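Local structure of cytosine-specific methyltransferase (Escherichia coli O157:H7 EDL933, 3G7U) at residues Lys186-Tyr198 against Ser282-Leu294. The protein probably methylates cytosine in DNA at carbon 5, using S-adenosyl-L-methionine as the methyl donor. Numbering follows the deposited sequence.
Sequences KMIDPVTVKDALY and STRLDPNGFCPTL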
ATOM      1  N   LYS A 186      -9.368  13.750  10.236  1.00 52.48           N
ATOM      2  CA  LYS A 186     -10.297  14.214  11.239  1.00 60.73           C
ATOM      3  C   LYS A 186     -11.095  13.058  11.814  1.00 61.13           C
ATOM      4  O   LYS A 186     -11.518  12.162  11.075  1.00 62.40           O
ATOM      5  CB  LYS A 186     -11.197  15.341  10.697  1.00 62.72           C
ATOM      6  CG  LYS A 186     -12.014  15.040   9.444  1.00 67.57           C
ATOM      7  CD  LYS A 186     -13.067  16.128   9.231  1.00 68.85           C
ATOM      8  CE  LYS A 186     -14.134  15.683   8.248  1.00 74.44           C
ATOM      9  NZ  LYS A 186     -15.444  16.329   8.534  1.00 77.37           N
ATOM     10  N   MET A 187     -11.269  13.087  13.139  1.00 60.91           N
ATOM     11  CA  MET A 187     -11.961  12.042  13.913  1.00 64.23           C
ATOM     12  C   MET A 187     -11.250  10.682  13.849  1.00 56.65           C
ATOM     13  O   MET A 187     -11.905   9.632  13.778  1.00 54.31           O
ATOM     14  CB  MET A 187     -13.434  11.900  13.487  1.00 66.36           C
ATOM     15  CG  MET A 187     -14.377  13.011  13.969  1.00 73.92           C
ATOM     16  SD  MET A 187     -16.073  12.661  13.424  1.00 76.29           S
ATOM     17  CE  MET A 187     -16.564  11.343  14.559  1.00 75.76           C
ATOM     18  N   ILE A 188      -9.918  10.719  13.879  1.00 51.88           N
ATOM     19  CA  ILE A 188      -9.091   9.504  13.760  1.00 49.50           C
ATOM     20  C   ILE A 188      -8.574   8.995  15.104  1.00 46.65           C
ATOM     21  O   ILE A 188      -7.784   9.665  15.752  1.00 46.06           O
ATOM     22  CB  ILE A 188      -7.850   9.723  12.827  1.00 47.83           C
ATOM     23  CG1 ILE A 188      -8.256  10.109  11.400  1.00 49.15           C
ATOM     24  CG2 ILE A 188      -7.005   8.470  12.780  1.00 49.39           C
ATOM     25  CD1 ILE A 188      -9.095   9.072  10.661  1.00 47.20           C
ATOM     26  N   ASP A 189      -9.004   7.803  15.513  1.00 46.92           N
ATOM     27  CA  ASP A 189      -8.424   7.157  16.693  1.00 48.21           C
ATOM     28  C   ASP A 189      -7.144   6.400  16.314  1.00 45.52           C
ATOM     29  O   ASP A 189      -7.164   5.601  15.368  1.00 43.35           O
ATOM     30  CB  ASP A 189      -9.439   6.219  17.340  1.00 50.90           C
ATOM     31  CG  ASP A 189     -10.596   6.976  17.989  1.00 60.32           C
ATOM     32  OD1 ASP A 189     -10.331   7.781  18.914  1.00 60.98           O
ATOM     33  OD2 ASP A 189     -11.760   6.773  17.567  1.00 61.34           O
ATOM     34  N   PRO A 190      -6.030   6.679  17.024  1.00 42.67           N
ATOM     35  CA  PRO A 190      -4.737   6.024  16.811  1.00 38.35           C
ATOM     36  C   PRO A 190      -4.809   4.522  17.087  1.00 36.72           C
ATOM     37  O   PRO A 190      -5.572   4.073  17.949  1.00 36.18           O
ATOM     38  CB  PRO A 190      -3.818   6.705  17.819  1.00 39.71           C
ATOM     39  CG  PRO A 190      -4.753   7.274  18.849  1.00 46.78           C
ATOM     40  CD  PRO A 190      -5.966   7.677  18.105  1.00 42.97           C
ATOM     41  N   VAL A 191      -4.052   3.746  16.313  1.00 33.38           N
ATOM     42  CA  VAL A 191      -4.064   2.294  16.451  1.00 28.09           C
ATOM     43  C   VAL A 191      -2.643   1.919  16.770  1.00 30.45           C
ATOM     44  O   VAL A 191      -1.777   2.068  15.927  1.00 29.36           O
ATOM     45  CB  VAL A 191      -4.499   1.583  15.134  1.00 31.70           C
ATOM     46  CG1 VAL A 191      -4.637   0.091  15.368  1.00 28.24           C
ATOM     47  CG2 VAL A 191      -5.831   2.114  14.683  1.00 29.97           C
ATOM     48  N   THR A 192      -2.394   1.465  17.992  1.00 25.21           N
ATOM     49  CA  THR A 192      -1.079   1.025  18.414  1.00 27.15           C
ATOM     50  C   THR A 192      -0.876  -0.430  17.999  1.00 27.04           C
ATOM     51  O   THR A 192      -1.834  -1.104  17.575  1.00 25.86           O
ATOM     52  CB  THR A 192      -0.954   1.092  19.953  1.00 29.11           C
ATOM     53  OG1 THR A 192      -2.019   0.328  20.522  1.00 30.03           O
ATOM     54  CG2 THR A 192      -1.094   2.548  20.430  1.00 35.08           C
ATOM     55  N   VAL A 193       0.364  -0.887  18.148  1.00 27.87           N
ATOM     56  CA  VAL A 193       0.755  -2.294  17.905  1.00 29.00           C
ATOM     57  C   VAL A 193      -0.197  -3.259  18.618  1.00 30.50           C
ATOM     58  O   VAL A 193      -0.751  -4.177  18.014  1.00 28.45           O
ATOM     59  CB  VAL A 193       2.231  -2.527  18.351  1.00 27.55           C
ATOM     60  CG1 VAL A 193       2.623  -4.032  18.300  1.00 21.63           C
ATOM     61  CG2 VAL A 193       3.164  -1.685  17.513  1.00 27.64           C
ATOM     62  N   LYS A 194      -0.441  -3.018  19.903  1.00 32.91           N
ATOM     63  CA  LYS A 194      -1.264  -3.905  20.702  1.00 34.05           C
ATOM     64  C   LYS A 194      -2.654  -4.027  20.135  1.00 30.67           C
ATOM     65  O   LYS A 194      -3.224  -5.111  20.112  1.00 33.37           O
ATOM     66  CB  LYS A 194      -1.274  -3.414  22.169  1.00 38.50           C
ATOM     67  CG  LYS A 194      -2.367  -3.951  23.085  1.00 51.73           C
ATOM     68  CD  LYS A 194      -2.164  -3.388  24.519  1.00 48.88           C
ATOM     69  CE  LYS A 194      -2.741  -4.303  25.614  1.00 62.55           C
ATOM     70  NZ  LYS A 194      -2.206  -3.952  26.995  1.00 61.22           N
ATOM     71  N   ASP A 195      -3.221  -2.918  19.663  1.00 32.40           N
ATOM     72  CA  ASP A 195      -4.571  -2.967  19.081  1.00 30.22           C
ATOM     73  C   ASP A 195      -4.567  -3.696  17.742  1.00 26.95           C
ATOM     74  O   ASP A 195      -5.518  -4.409  17.417  1.00 27.22           O
ATOM     75  CB  ASP A 195      -5.115  -1.559  18.807  1.00 35.96           C
ATOM     76  CG  ASP A 195      -5.198  -0.685  20.060  1.00 46.56           C
ATOM     77  OD1 ASP A 195      -5.521  -1.209  21.148  1.00 46.42           O
ATOM     78  OD2 ASP A 195      -4.945   0.538  19.933  1.00 51.29           O
ATOM     79  N   ALA A 196      -3.509  -3.497  16.958  1.00 25.51           N
ATOM     80  CA  ALA A 196      -3.526  -4.043  15.572  1.00 23.61           C
ATOM     81  C   ALA A 196      -3.374  -5.553  15.610  1.00 26.16           C
ATOM     82  O   ALA A 196      -3.978  -6.250  14.811  1.00 29.32           O
ATOM     83  CB  ALA A 196      -2.393  -3.435  14.744  1.00 25.34           C
ATOM     84  N   LEU A 197      -2.618  -6.038  16.587  1.00 26.58           N
ATOM     85  CA  LEU A 197      -2.283  -7.476  16.706  1.00 25.83           C
ATOM     86  C   LEU A 197      -3.278  -8.283  17.545  1.00 29.20           C
ATOM     87  O   LEU A 197      -3.117  -9.497  17.689  1.00 29.27           O
ATOM     88  CB  LEU A 197      -0.873  -7.645  17.248  1.00 25.75           C
ATOM     89  CG  LEU A 197       0.218  -7.014  16.394  1.00 28.68           C
ATOM     90  CD1 LEU A 197       1.577  -7.497  16.836  1.00 31.58           C
ATOM     91  CD2 LEU A 197      -0.007  -7.326  14.915  1.00 25.44           C
ATOM     92  N   TYR A 198      -4.344  -7.623  18.021  1.00 29.41           N
ATOM     93  CA  TYR A 198      -5.367  -8.245  18.870  1.00 30.06           C
ATOM     94  C   TYR A 198      -5.931  -9.500  18.244  1.00 29.40           C
ATOM     95  O   TYR A 198      -6.382  -9.472  17.075  1.00 30.20           O
ATOM     96  CB  TYR A 198      -6.556  -7.296  19.138  1.00 34.19           C
ATOM     97  CG  TYR A 198      -7.752  -8.048  19.714  1.00 33.17           C
ATOM     98  CD1 TYR A 198      -7.789  -8.360  21.070  1.00 34.77           C
ATOM     99  CD2 TYR A 198      -8.796  -8.508  18.900  1.00 32.47           C
ATOM    100  CE1 TYR A 198      -8.844  -9.074  21.613  1.00 31.26           C
ATOM    101  CE2 TYR A 198      -9.844  -9.249  19.427  1.00 37.02           C
ATOM    102  CZ  TYR A 198      -9.845  -9.516  20.797  1.00 37.91           C
ATOM    103  OH  TYR A 198     -10.854 -10.224  21.369  1.00 44.02           O
ATOM    104  N   SER A 282      17.251  -6.194  14.502  1.00 48.51           N
ATOM    105  CA  SER A 282      15.812  -6.197  14.616  1.00 43.29           C
ATOM    106  C   SER A 282      15.404  -5.495  15.902  1.00 41.29           C
ATOM    107  O   SER A 282      16.097  -5.584  16.918  1.00 40.96           O
ATOM    108  CB  SER A 282      15.290  -7.632  14.597  1.00 44.00           C
ATOM    109  OG  SER A 282      15.091  -8.117  13.276  1.00 47.18           O
ATOM    110  N   THR A 283      14.271  -4.801  15.857  1.00 36.30           N
ATOM    111  CA  THR A 283      13.831  -4.021  16.984  1.00 36.97           C
ATOM    112  C   THR A 283      12.545  -4.572  17.503  1.00 33.63           C
ATOM    113  O   THR A 283      11.620  -4.825  16.730  1.00 29.68           O
ATOM    114  CB  THR A 283      13.603  -2.531  16.593  1.00 40.07           C
ATOM    115  OG1 THR A 283      14.818  -1.984  16.078  1.00 43.80           O
ATOM    116  CG2 THR A 283      13.150  -1.722  17.779  1.00 34.80           C
ATOM    117  N   ARG A 284      12.460  -4.758  18.813  1.00 28.48           N
ATOM    118  CA  ARG A 284      11.195  -5.149  19.415  1.00 28.38           C
ATOM    119  C   ARG A 284      10.169  -4.028  19.366  1.00 32.62           C
ATOM    120  O   ARG A 284      10.463  -2.882  19.729  1.00 33.75           O
ATOM    121  CB  ARG A 284      11.394  -5.684  20.839  1.00 27.01           C
ATOM    122  CG  ARG A 284      10.122  -5.921  21.629  1.00 29.00           C
ATOM    123  CD  ARG A 284      10.350  -6.894  22.757  1.00 36.67           C
ATOM    124  NE  ARG A 284      10.005  -8.266  22.374  1.00 35.06           N
ATOM    125  CZ  ARG A 284      10.208  -9.334  23.131  1.00 37.65           C
ATOM    126  NH1 ARG A 284      10.797  -9.205  24.324  1.00 36.64           N
ATOM    127  NH2 ARG A 284       9.840 -10.535  22.690  1.00 31.69           N
ATOM    128  N   LEU A 285       8.969  -4.371  18.901  1.00 27.81           N
ATOM    129  CA  LEU A 285       7.842  -3.450  18.879  1.00 31.36           C
ATOM    130  C   LEU A 285       7.422  -3.071  20.294  1.00 33.23           C
ATOM    131  O   LEU A 285       7.462  -3.894  21.215  1.00 34.40           O
ATOM    132  CB  LEU A 285       6.641  -4.068  18.172  1.00 28.45           C
ATOM    133  CG  LEU A 285       6.813  -4.320  16.658  1.00 27.70           C
ATOM    134  CD1 LEU A 285       5.784  -5.280  16.129  1.00 26.80           C
ATOM    135  CD2 LEU A 285       6.703  -2.994  15.919  1.00 28.72           C
ATOM    136  N   ASP A 286       7.013  -1.813  20.446  1.00 31.48           N
ATOM    137  CA  ASP A 286       6.397  -1.350  21.679  1.00 31.08           C
ATOM    138  C   ASP A 286       4.919  -1.497  21.460  1.00 27.97           C
ATOM    139  O   ASP A 286       4.360  -0.919  20.505  1.00 33.45           O
ATOM    140  CB  ASP A 286       6.802   0.117  21.924  1.00 32.01           C
ATOM    141  CG  ASP A 286       6.149   0.746  23.177  1.00 36.14           C
ATOM    142  OD1 ASP A 286       5.213   0.201  23.816  1.00 31.27           O
ATOM    143  OD2 ASP A 286       6.580   1.875  23.494  1.00 44.55           O
ATOM    144  N   PRO A 287       4.251  -2.256  22.342  1.00 29.45           N
ATOM    145  CA  PRO A 287       2.813  -2.498  22.190  1.00 26.97           C
ATOM    146  C   PRO A 287       1.939  -1.236  22.253  1.00 34.29           C
ATOM    147  O   PRO A 287       0.828  -1.225  21.708  1.00 35.07           O
ATOM    148  CB  PRO A 287       2.481  -3.441  23.351  1.00 29.04           C
ATOM    149  CG  PRO A 287       3.602  -3.316  24.292  1.00 28.03           C
ATOM    150  CD  PRO A 287       4.809  -2.918  23.539  1.00 29.35           C
ATOM    151  N   ASN A 288       2.427  -0.202  22.944  1.00 37.53           N
ATOM    152  CA  ASN A 288       1.717   1.083  23.022  1.00 40.95           C
ATOM    153  C   ASN A 288       2.294   2.121  22.058  1.00 39.58           C
ATOM    154  O   ASN A 288       1.959   3.298  22.125  1.00 40.60           O
ATOM    155  CB  ASN A 288       1.737   1.604  24.469  1.00 43.88           C
ATOM    156  CG  ASN A 288       1.004   0.673  25.434  1.00 47.08           C
ATOM    157  OD1 ASN A 288      -0.166   0.312  25.231  1.00 50.90           O
ATOM    158  ND2 ASN A 288       1.695   0.275  26.488  1.00 52.58           N
ATOM    159  N   GLY A 289       3.174   1.669  21.172  1.00 32.15           N
ATOM    160  CA  GLY A 289       3.777   2.508  20.147  1.00 29.96           C
ATOM    161  C   GLY A 289       3.267   2.056  18.785  1.00 30.57           C
ATOM    162  O   GLY A 289       2.240   1.420  18.703  1.00 26.58           O
ATOM    163  N   PHE A 290       3.999   2.394  17.735  1.00 29.80           N
ATOM    164  CA  PHE A 290       3.641   2.034  16.367  1.00 31.66           C
ATOM    165  C   PHE A 290       4.794   1.303  15.714  1.00 32.09           C
ATOM    166  O   PHE A 290       5.950   1.333  16.189  1.00 31.54           O
ATOM    167  CB  PHE A 290       3.329   3.305  15.556  1.00 32.59           C
ATOM    168  CG  PHE A 290       2.309   4.202  16.196  1.00 36.31           C
ATOM    169  CD1 PHE A 290       0.954   3.944  16.056  1.00 33.26           C
ATOM    170  CD2 PHE A 290       2.707   5.310  16.949  1.00 42.00           C
ATOM    171  CE1 PHE A 290      -0.015   4.761  16.667  1.00 39.00           C
ATOM    172  CE2 PHE A 290       1.747   6.140  17.570  1.00 44.42           C
ATOM    173  CZ  PHE A 290       0.389   5.869  17.415  1.00 39.46           C
ATOM    174  N   CYS A 291       4.507   0.666  14.586  1.00 31.33           N
ATOM    175  CA  CYS A 291       5.520  -0.073  13.865  1.00 32.62           C
ATOM    176  C   CYS A 291       6.417   0.930  13.141  1.00 36.39           C
ATOM    177  O   CYS A 291       5.905   1.794  12.430  1.00 38.43           O
ATOM    178  CB  CYS A 291       4.835  -1.037  12.887  1.00 31.23           C
ATOM    179  SG  CYS A 291       5.952  -2.119  11.993  1.00 35.23           S
ATOM    180  N   PRO A 292       7.746   0.843  13.317  1.00 39.58           N
ATOM    181  CA  PRO A 292       8.621   1.767  12.573  1.00 43.47           C
ATOM    182  C   PRO A 292       8.547   1.487  11.056  1.00 46.15           C
ATOM    183  O   PRO A 292       7.842   0.561  10.641  1.00 49.84           O
ATOM    184  CB  PRO A 292      10.029   1.459  13.106  1.00 45.02           C
ATOM    185  CG  PRO A 292       9.878   0.499  14.207  1.00 45.14           C
ATOM    186  CD  PRO A 292       8.505  -0.109  14.145  1.00 40.13           C
ATOM    187  N   THR A 293       9.243   2.260  10.231  1.00 52.04           N
ATOM    188  CA  THR A 293       9.214   1.995   8.778  1.00 60.89           C
ATOM    189  C   THR A 293       9.587   0.529   8.406  1.00 65.13           C
ATOM    190  O   THR A 293      10.726   0.091   8.631  1.00 66.92           O
ATOM    191  CB  THR A 293      10.094   2.998   7.985  1.00 62.56           C
ATOM    192  OG1 THR A 293       9.834   4.334   8.444  1.00 63.37           O
ATOM    193  CG2 THR A 293       9.809   2.906   6.465  1.00 64.34           C
ATOM    194  N   LEU A 294       8.616  -0.211   7.853  1.00 65.69           N
ATOM    195  CA  LEU A 294       8.790  -1.631   7.482  1.00 66.69           C
ATOM    196  C   LEU A 294       9.758  -1.864   6.312  1.00 67.75           C
ATOM    197  O   LEU A 294       9.833  -1.064   5.378  1.00 67.56           O
ATOM    198  CB  LEU A 294       7.428  -2.306   7.196  1.00 66.02           C
ATOM    199  CG  LEU A 294       6.598  -2.794   8.400  1.00 66.62           C
ATOM    200  CD1 LEU A 294       5.139  -3.079   8.038  1.00 63.79           C
ATOM    201  CD2 LEU A 294       7.238  -4.032   9.038  1.00 65.39           C
TER
HETATM  202  O   HOH W   1      -2.244   0.463  23.332  1.00 46.72           O
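At the start of the short helix 193-196, with Thr192 as its N-cap, the first-turn backbone amides of Val193 and Lys194 donate hydrogen bonds to the carbonyls of Gly289 and Pro287 in the type I beta turn Asp286-Gly289. Val193 N lies 3.0 Å from Gly289 O, and Lys194 N 2.8 Å from Pro287 O. These N-H groups have no carbonyl one turn earlier in the helix to bond to; the beta turn supplies the acceptors instead. Within it, Asn288 N donates to Asp286 OD1, an Asx turn that braces it. Val193 wedges in with both methyls: CG1, anti to the backbone N (chi1 172°), lies 4.0 Å from Leu285 CB, while CG2 packs 3.3 Å from Asp286 O. A water lies 2.8 Å from both Thr192 OG1 and Asn288 OD1 and donates to the latter. Just after the beta turn, Phe290 turns its ring edge to Val191 O, before the N-cap, with CE1 3.3 Å away; this buried carbonyl has no hydrogen-bond partner in the model. Leu285 and Ala196 both rest on Leu327 of helix 321-328, whose Arg326 NH2 hydrogen-bonds to the carbonyls of Ala196 and Tyr198, and Phe226 of helix 225-231 packs against Val191 and Ala196.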